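Local coordinates for protein NADPH-ferredoxin reductase FprA (Mycobacterium tuberculosis, PDB 2C7G) that transfers electrons between NADPH and ferredoxin through a bound FAD and may supply electrons to P450 systems, at residues 55-60 / 162-167; 287-292 / 309-314. The protein carries 1 engineered substitution. All blocks are in the same frame, centred on the assembly; numbering follows the deposited sequence.

Contact 1 is a largely buried meeting of a loop with a helix end, close to the flavin and the bound nucleotide; contact 2 pairs two strands at the periphery, its centre about 29 Å from that of the chain. They share no helix or strand, and their nearest atoms stay about 12 Å apart. In residues 55-60 and 162-167 a few side chains do the work, above all one two-pronged aspartate-arginine salt bridge with a small apolar touch beside it. In residues 287-292 and 309-314 backbone hydrogen bonds carry the pairing, apolar residues cluster on the inner strand, and the outer strand brings charged side chains, several of them paired with residues elsewhere.

Contact 1 of 2, residues 55-60 / 162-167; sequences PDQPKI and VARILL. Engineered in segment 55-60: Gln57 (natural residue His). With FAD (flavin-adenine dinucleotide), chain B.
Arg164 leaves helix 157-167 pointing at Asp56 in the loop before helix 58-61. From CB, which points toward the loop, CG stands opposite the backbone N (chi1 -163°), and the chain runs straight on to CD, which passes 3.7 Å from Asp56 OD2. A bend at chi3 then turns the guanidinium side-on to the carboxylate: NE reaches Asp56 OD2 at 2.8 Å, and NH2 reaches Asp56 OD1, also at 2.8 Å. Both bonds are almost straight and use syn lone pairs, and the two planes differ by 4°, so the paired grip fixes the rotation of both groups. The remaining nitrogen, NH1, turns back to Asp161 on its own helix. The helix follows strand 149-153 and a glycine-rich turn consistent with a Rossmann-type NADP-binding domain, and the loop leads into helix 58-61, whose Ile60 lines the flavin pocket. Engineered Gln57, at the N-cap position, crosses over a guanidinium face, its NE2 3.6 Å from Arg164 NH2 and its amide plane turned 77° from that of the guanidinium; NE2 is hydrogen-bonded to Glu214. Beside the salt bridge, Pro55 CG and Ile165 CD1 meet tip to tip at 3.9 Å, with Tyr132 touching both residues.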
loop_
_atom_site.group_PDB
_atom_site.type_symbol
_atom_site.label_atom_id
_atom_site.label_comp_id
_atom_site.label_asym_id
_atom_site.label_seq_id
_atom_site.Cartn_x
_atom_site.Cartn_y
_atom_site.Cartn_z
ATOM N N PRO A 55 -6.746 -5.974 -31.259
ATOM C CA PRO A 55 -6.101 -5.834 -32.569
ATOM C C PRO A 55 -6.598 -4.647 -33.385
ATOM O O PRO A 55 -5.880 -4.203 -34.282
ATOM C CB PRO A 55 -6.428 -7.159 -33.276
ATOM C CG PRO A 55 -7.654 -7.682 -32.576
ATOM C CD PRO A 55 -7.458 -7.266 -31.139
ATOM N N ASP A 56 -7.791 -4.140 -33.071
ATOM C CA ASP A 56 -8.293 -2.891 -33.687
ATOM C C ASP A 56 -7.786 -1.606 -32.993
ATOM O O ASP A 56 -8.321 -0.500 -33.222
ATOM C CB ASP A 56 -9.834 -2.899 -33.832
ATOM C CG ASP A 56 -10.588 -2.870 -32.491
ATOM O OD1 ASP A 56 -10.017 -3.190 -31.414
ATOM O OD2 ASP A 56 -11.800 -2.549 -32.522
ATOM N N GLN A 57 -6.753 -1.746 -32.156
ATOM C CA GLN A 57 -6.199 -0.599 -31.426
ATOM C C GLN A 57 -4.686 -0.415 -31.639
ATOM O O GLN A 57 -3.920 -0.299 -30.658
ATOM C CB GLN A 57 -6.557 -0.670 -29.924
ATOM C CG GLN A 57 -8.066 -0.807 -29.617
ATOM C CD GLN A 57 -8.889 0.465 -29.897
ATOM O OE1 GLN A 57 -8.348 1.560 -30.059
ATOM N NE2 GLN A 57 -10.206 0.312 -29.927
ATOM N N PRO A 58 -4.249 -0.331 -32.911
ATOM C CA PRO A 58 -2.817 -0.223 -33.178
ATOM C C PRO A 58 -2.196 1.040 -32.559
ATOM O O PRO A 58 -1.078 0.985 -32.054
ATOM C CB PRO A 58 -2.741 -0.199 -34.710
ATOM C CG PRO A 58 -4.107 0.302 -35.154
ATOM C CD PRO A 58 -5.044 -0.293 -34.156
ATOM N N LYS A 59 -2.932 2.153 -32.544
ATOM C CA LYS A 59 -2.361 3.379 -31.988
ATOM C C LYS A 59 -2.011 3.218 -30.509
ATOM O O LYS A 59 -0.925 3.610 -30.085
ATOM C CB LYS A 59 -3.276 4.579 -32.203
ATOM C CG LYS A 59 -2.703 5.902 -31.659
ATOM N N ILE A 60 -2.908 2.644 -29.713
ATOM C CA ILE A 60 -2.561 2.509 -28.311
ATOM C C ILE A 60 -1.386 1.520 -28.143
ATOM O O ILE A 60 -0.516 1.716 -27.265
ATOM C CB ILE A 60 -3.796 2.326 -27.341
ATOM C CG1 ILE A 60 -3.836 0.968 -26.669
ATOM C CG2 ILE A 60 -5.115 2.774 -27.941
ATOM C CD1 ILE A 60 -3.125 1.009 -25.434
ATOM N N VAL A 162 -14.212 -7.818 -25.857
ATOM C CA VAL A 162 -14.729 -9.132 -26.251
ATOM C C VAL A 162 -15.947 -8.970 -27.178
ATOM O O VAL A 162 -16.022 -9.599 -28.248
ATOM C CB VAL A 162 -15.098 -9.979 -25.015
ATOM C CG1 VAL A 162 -15.765 -11.306 -25.453
ATOM C CG2 VAL A 162 -13.850 -10.237 -24.163
ATOM N N ALA A 163 -16.885 -8.108 -26.777
ATOM C CA ALA A 163 -18.096 -7.898 -27.561
ATOM C C ALA A 163 -17.751 -7.326 -28.923
ATOM O O ALA A 163 -18.259 -7.798 -29.951
ATOM C CB ALA A 163 -19.069 -6.981 -26.821
ATOM N N ARG A 164 -16.868 -6.331 -28.934
ATOM C CA ARG A 164 -16.527 -5.610 -30.161
ATOM C C ARG A 164 -15.845 -6.519 -31.184
ATOM O O ARG A 164 -16.189 -6.497 -32.374
ATOM C CB ARG A 164 -15.661 -4.388 -29.809
ATOM C CG ARG A 164 -15.544 -3.319 -30.885
ATOM C CD ARG A 164 -14.750 -2.102 -30.366
ATOM N NE ARG A 164 -13.332 -2.429 -30.209
ATOM C CZ ARG A 164 -12.717 -2.666 -29.048
ATOM N NH1 ARG A 164 -13.366 -2.583 -27.892
ATOM N NH2 ARG A 164 -11.428 -2.969 -29.048
ATOM N N ILE A 165 -14.898 -7.337 -30.726
ATOM C CA ILE A 165 -14.202 -8.281 -31.609
ATOM C C ILE A 165 -15.138 -9.377 -32.177
ATOM O O ILE A 165 -15.019 -9.747 -33.350
ATOM C CB ILE A 165 -12.926 -8.882 -30.924
ATOM C CG1 ILE A 165 -11.905 -7.776 -30.582
ATOM C CG2 ILE A 165 -12.270 -9.954 -31.789
ATOM C CD1 ILE A 165 -11.420 -6.912 -31.779
ATOM N N LEU A 166 -16.065 -9.881 -31.360
ATOM C CA LEU A 166 -17.088 -10.828 -31.847
ATOM C C LEU A 166 -18.003 -10.263 -32.924
ATOM O O LEU A 166 -18.550 -11.029 -33.718
ATOM C CB LEU A 166 -17.962 -11.329 -30.690
ATOM C CG LEU A 166 -17.276 -12.296 -29.729
ATOM C CD1 LEU A 166 -18.150 -12.503 -28.511
ATOM C CD2 LEU A 166 -16.951 -13.614 -30.424
ATOM N N LEU A 167 -18.184 -8.942 -32.951
ATOM C CA LEU A 167 -19.184 -8.337 -33.854
ATOM C C LEU A 167 -18.611 -7.423 -34.936
ATOM O O LEU A 167 -19.373 -6.901 -35.778
ATOM C CB LEU A 167 -20.247 -7.553 -33.062
ATOM C CG LEU A 167 -21.199 -8.351 -32.165
ATOM C CD1 LEU A 167 -21.920 -7.430 -31.181
ATOM C CD2 LEU A 167 -22.189 -9.148 -32.997
HETATM P PA FAD B . 1.623 -7.319 -18.248
HETATM O O1A FAD B . 0.600 -8.412 -18.064
HETATM O O2A FAD B . 1.399 -6.315 -19.366
HETATM O O5B FAD B . 3.084 -7.932 -18.412
HETATM C C5B FAD B . 3.513 -8.985 -17.556
HETATM C C4B FAD B . 4.628 -9.772 -18.260
HETATM O O4B FAD B . 5.174 -10.692 -17.321
HETATM C C3B FAD B . 4.089 -10.623 -19.418
HETATM O O3B FAD B . 4.857 -10.413 -20.593
HETATM C C2B FAD B . 4.234 -12.057 -18.910
HETATM O O2B FAD B . 4.460 -13.028 -19.923
HETATM C C1B FAD B . 5.402 -11.932 -17.941
HETATM N N9A FAD B . 5.447 -12.971 -16.898
HETATM C C8A FAD B . 4.420 -13.381 -16.089
HETATM N N7A FAD B . 4.893 -14.352 -15.273
HETATM C C5A FAD B . 6.202 -14.561 -15.549
HETATM C C6A FAD B . 7.157 -15.437 -15.025
HETATM N N6A FAD B . 6.838 -16.236 -14.013
HETATM N N1A FAD B . 8.452 -15.422 -15.505
HETATM C C2A FAD B . 8.779 -14.553 -16.537
HETATM N N3A FAD B . 7.821 -13.691 -17.050
HETATM C C4A FAD B . 6.559 -13.695 -16.567
HETATM N N1 FAD B . -4.647 -0.264 -21.204
HETATM C C2 FAD B . -4.718 0.852 -22.002
HETATM O O2 FAD B . -4.184 1.902 -21.619
HETATM N N3 FAD B . -5.378 0.771 -23.222
HETATM C C4 FAD B . -5.952 -0.426 -23.647
HETATM O O4 FAD B . -6.526 -0.481 -24.737
HETATM C C4X FAD B . -5.878 -1.567 -22.838
HETATM N N5 FAD B . -6.444 -2.770 -23.242
HETATM C C5X FAD B . -6.355 -3.882 -22.409
HETATM C C6 FAD B . -6.931 -5.096 -22.788
HETATM C C7 FAD B . -6.843 -6.212 -21.957
HETATM C C7M FAD B . -7.573 -7.474 -22.373
HETATM C C8 FAD B . -6.188 -6.101 -20.725
HETATM C C8M FAD B . -6.233 -7.193 -19.703
HETATM C C9 FAD B . -5.626 -4.895 -20.334
HETATM C C9A FAD B . -5.696 -3.772 -21.177
HETATM N N10 FAD B . -5.127 -2.559 -20.787
HETATM C C10 FAD B . -5.222 -1.462 -21.618
HETATM C "C1'" FAD B . -4.389 -2.397 -19.480
HETATM C "C2'" FAD B . -2.904 -2.744 -19.607
HETATM O "O2'" FAD B . -2.789 -3.910 -20.412
HETATM C "C3'" FAD B . -2.247 -2.940 -18.231
HETATM O "O3'" FAD B . -2.340 -1.737 -17.495
HETATM C "C4'" FAD B . -0.764 -3.309 -18.316
HETATM O "O4'" FAD B . -0.484 -4.191 -19.405
HETATM C "C5'" FAD B . -0.266 -3.946 -17.018
HETATM O "O5'" FAD B . 1.139 -4.049 -17.178
HETATM P P FAD B . 1.997 -5.106 -16.330
HETATM O O1P FAD B . 3.424 -4.793 -16.622
HETATM O O2P FAD B . 1.667 -5.076 -14.869
HETATM O O3P FAD B . 1.591 -6.586 -16.812
#

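Contact 2 of 2, residues 287-292 / 309-314; sequences IVLGRN and EREELP
Val288 lies between two charged side chains of the neighbouring strand: its CG1 meets Arg310 CD at 3.8 Å, and its CG2 meets Glu312 OE2 at 3.4 Å. Both charged chains slant across the valine; Glu312 OE2 is also salt-bridged to Lys279, and Arg310 NH2 to Asp306. Arg310 is folded at chi2 (-80°), which brings NH1 back over Gly290, 3.6 Å from its CA, where no side chain intervenes. NH1 also donates to Glu309 O, and Arg291 N approaches that same oxygen from the opposite face of its carbonyl plane. The other sheet face holds Ile287, Leu289, Glu311 and Leu313. There Leu289 CD1 lies 4.0 Å from Leu313 CD2 at an oblique angle, while Leu289 CB packs on Glu311 CG; the Glu311 carboxylate goes on to a salt bridge with Arg270. At the exposed end, Arg291 and Glu309 cross with their flat groups 48° apart and form a salt bridge, Arg291 NE to Glu309 OE1 at 2.6 Å, whose hydrogen bond is weak because it is strongly bent. Reciprocal backbone bonds join Ile287 with Leu313 and Leu289 with Glu311, the Leu289 N to Glu311 O bond measuring 2.8 Å. This regular antiparallel register belongs to the beta hairpin of strands 286-296 and 302-314, which strand 273-279 completes as a three-stranded antiparallel meander, with 302-314 at its edge.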
loop_
_atom_site.group_PDB
_atom_site.type_symbol
_atom_site.label_atom_id
_atom_site.label_comp_id
_atom_site.label_asym_id
_atom_site.label_seq_id
_atom_site.Cartn_x
_atom_site.Cartn_y
_atom_site.Cartn_z
ATOM N N ILE A 287 -28.111 -20.152 -20.442
ATOM C CA ILE A 287 -27.664 -19.584 -19.184
ATOM C C ILE A 287 -28.863 -19.065 -18.396
ATOM O O ILE A 287 -29.798 -18.497 -18.970
ATOM C CB ILE A 287 -26.592 -18.482 -19.429
ATOM C CG1 ILE A 287 -25.985 -17.992 -18.109
ATOM C CG2 ILE A 287 -27.168 -17.331 -20.318
ATOM C CD1 ILE A 287 -24.806 -17.004 -18.274
ATOM N N VAL A 288 -28.831 -19.296 -17.087
ATOM C CA VAL A 288 -29.826 -18.762 -16.171
ATOM C C VAL A 288 -29.319 -17.434 -15.634
ATOM O O VAL A 288 -28.216 -17.345 -15.084
ATOM C CB VAL A 288 -30.106 -19.747 -14.992
ATOM C CG1 VAL A 288 -31.134 -19.155 -14.014
ATOM C CG2 VAL A 288 -30.597 -21.074 -15.540
ATOM N N LEU A 289 -30.133 -16.403 -15.808
ATOM C CA LEU A 289 -29.802 -15.075 -15.332
ATOM C C LEU A 289 -30.723 -14.731 -14.167
ATOM O O LEU A 289 -31.883 -15.142 -14.155
ATOM C CB LEU A 289 -29.981 -14.053 -16.465
ATOM C CG LEU A 289 -29.084 -14.321 -17.692
ATOM C CD1 LEU A 289 -29.466 -13.430 -18.835
ATOM C CD2 LEU A 289 -27.588 -14.203 -17.384
ATOM N N GLY A 290 -30.212 -13.964 -13.213
ATOM C CA GLY A 290 -30.999 -13.535 -12.056
ATOM C C GLY A 290 -30.965 -12.025 -11.948
ATOM O O GLY A 290 -29.995 -11.387 -12.372
ATOM N N ARG A 291 -32.009 -11.453 -11.370
ATOM C CA ARG A 291 -32.082 -9.994 -11.257
ATOM C C ARG A 291 -31.603 -9.568 -9.877
ATOM O O ARG A 291 -31.899 -10.231 -8.866
ATOM C CB ARG A 291 -33.493 -9.470 -11.537
ATOM C CG ARG A 291 -33.553 -7.932 -11.731
ATOM C CD ARG A 291 -35.008 -7.430 -11.893
ATOM N NE ARG A 291 -35.844 -8.180 -10.964
ATOM C CZ ARG A 291 -36.325 -7.729 -9.808
ATOM N NH1 ARG A 291 -36.128 -6.465 -9.410
ATOM N NH2 ARG A 291 -37.026 -8.563 -9.055
ATOM N N ASN A 292 -30.842 -8.474 -9.849
ATOM C CA ASN A 292 -30.370 -7.892 -8.609
ATOM C C ASN A 292 -31.050 -6.577 -8.313
ATOM O O ASN A 292 -31.561 -5.922 -9.218
ATOM C CB ASN A 292 -28.871 -7.623 -8.698
ATOM C CG ASN A 292 -28.070 -8.881 -8.956
ATOM O OD1 ASN A 292 -28.389 -9.939 -8.422
ATOM N ND2 ASN A 292 -27.037 -8.775 -9.797
ATOM N N GLU A 309 -35.494 -13.413 -8.784
ATOM C CA GLU A 309 -36.051 -13.448 -10.134
ATOM C C GLU A 309 -35.082 -14.145 -11.094
ATOM O O GLU A 309 -33.867 -13.974 -10.994
ATOM C CB GLU A 309 -36.359 -12.040 -10.656
ATOM C CG GLU A 309 -37.004 -12.090 -12.047
ATOM C CD GLU A 309 -37.459 -10.754 -12.581
ATOM O OE1 GLU A 309 -37.728 -9.822 -11.798
ATOM O OE2 GLU A 309 -37.612 -10.662 -13.808
ATOM N N ARG A 310 -35.634 -14.937 -12.004
ATOM C CA ARG A 310 -34.830 -15.762 -12.897
ATOM C C ARG A 310 -35.412 -15.756 -14.298
ATOM O O ARG A 310 -36.630 -15.673 -14.468
ATOM C CB ARG A 310 -34.785 -17.207 -12.383
ATOM C CG ARG A 310 -34.179 -17.385 -10.991
ATOM C CD ARG A 310 -32.665 -17.386 -11.016
ATOM N NE ARG A 310 -32.104 -17.588 -9.686
ATOM C CZ ARG A 310 -31.826 -16.619 -8.815
ATOM N NH1 ARG A 310 -32.047 -15.339 -9.117
ATOM N NH2 ARG A 310 -31.308 -16.930 -7.634
ATOM N N GLU A 311 -34.529 -15.828 -15.292
ATOM C CA GLU A 311 -34.914 -16.089 -16.675
ATOM C C GLU A 311 -33.862 -17.006 -17.286
ATOM O O GLU A 311 -32.717 -17.025 -16.826
ATOM C CB GLU A 311 -34.965 -14.784 -17.466
ATOM C CG GLU A 311 -33.629 -14.124 -17.598
ATOM C CD GLU A 311 -33.747 -12.660 -17.913
ATOM O OE1 GLU A 311 -33.999 -12.329 -19.095
ATOM O OE2 GLU A 311 -33.590 -11.850 -16.970
ATOM N N GLU A 312 -34.238 -17.759 -18.313
ATOM C CA GLU A 312 -33.276 -18.588 -19.043
ATOM C C GLU A 312 -33.151 -18.090 -20.469
ATOM O O GLU A 312 -34.161 -17.724 -21.103
ATOM C CB GLU A 312 -33.679 -20.062 -19.041
ATOM C CG GLU A 312 -33.729 -20.689 -17.672
ATOM C CD GLU A 312 -33.421 -22.183 -17.699
ATOM O OE1 GLU A 312 -33.261 -22.750 -18.799
ATOM O OE2 GLU A 312 -33.310 -22.783 -16.608
ATOM N N LEU A 313 -31.918 -18.064 -20.961
ATOM C CA LEU A 313 -31.610 -17.535 -22.274
ATOM C C LEU A 313 -30.728 -18.557 -22.986
ATOM O O LEU A 313 -29.670 -18.913 -22.453
ATOM C CB LEU A 313 -30.856 -16.210 -22.109
ATOM C CG LEU A 313 -30.578 -15.256 -23.280
ATOM C CD1 LEU A 313 -31.874 -14.684 -23.821
ATOM C CD2 LEU A 313 -29.654 -14.137 -22.815
ATOM N N PRO A 314 -31.151 -19.035 -24.178
ATOM C CA PRO A 314 -30.248 -19.870 -24.985
ATOM C C PRO A 314 -28.962 -19.126 -25.327
ATOM O O PRO A 314 -28.994 -17.943 -25.691
ATOM C CB PRO A 314 -31.048 -20.148 -26.263
ATOM C CG PRO A 314 -32.493 -19.915 -25.874
ATOM C CD PRO A 314 -32.464 -18.850 -24.825
HETATM O O HOH W 1 -33.622 -12.256 -14.543
#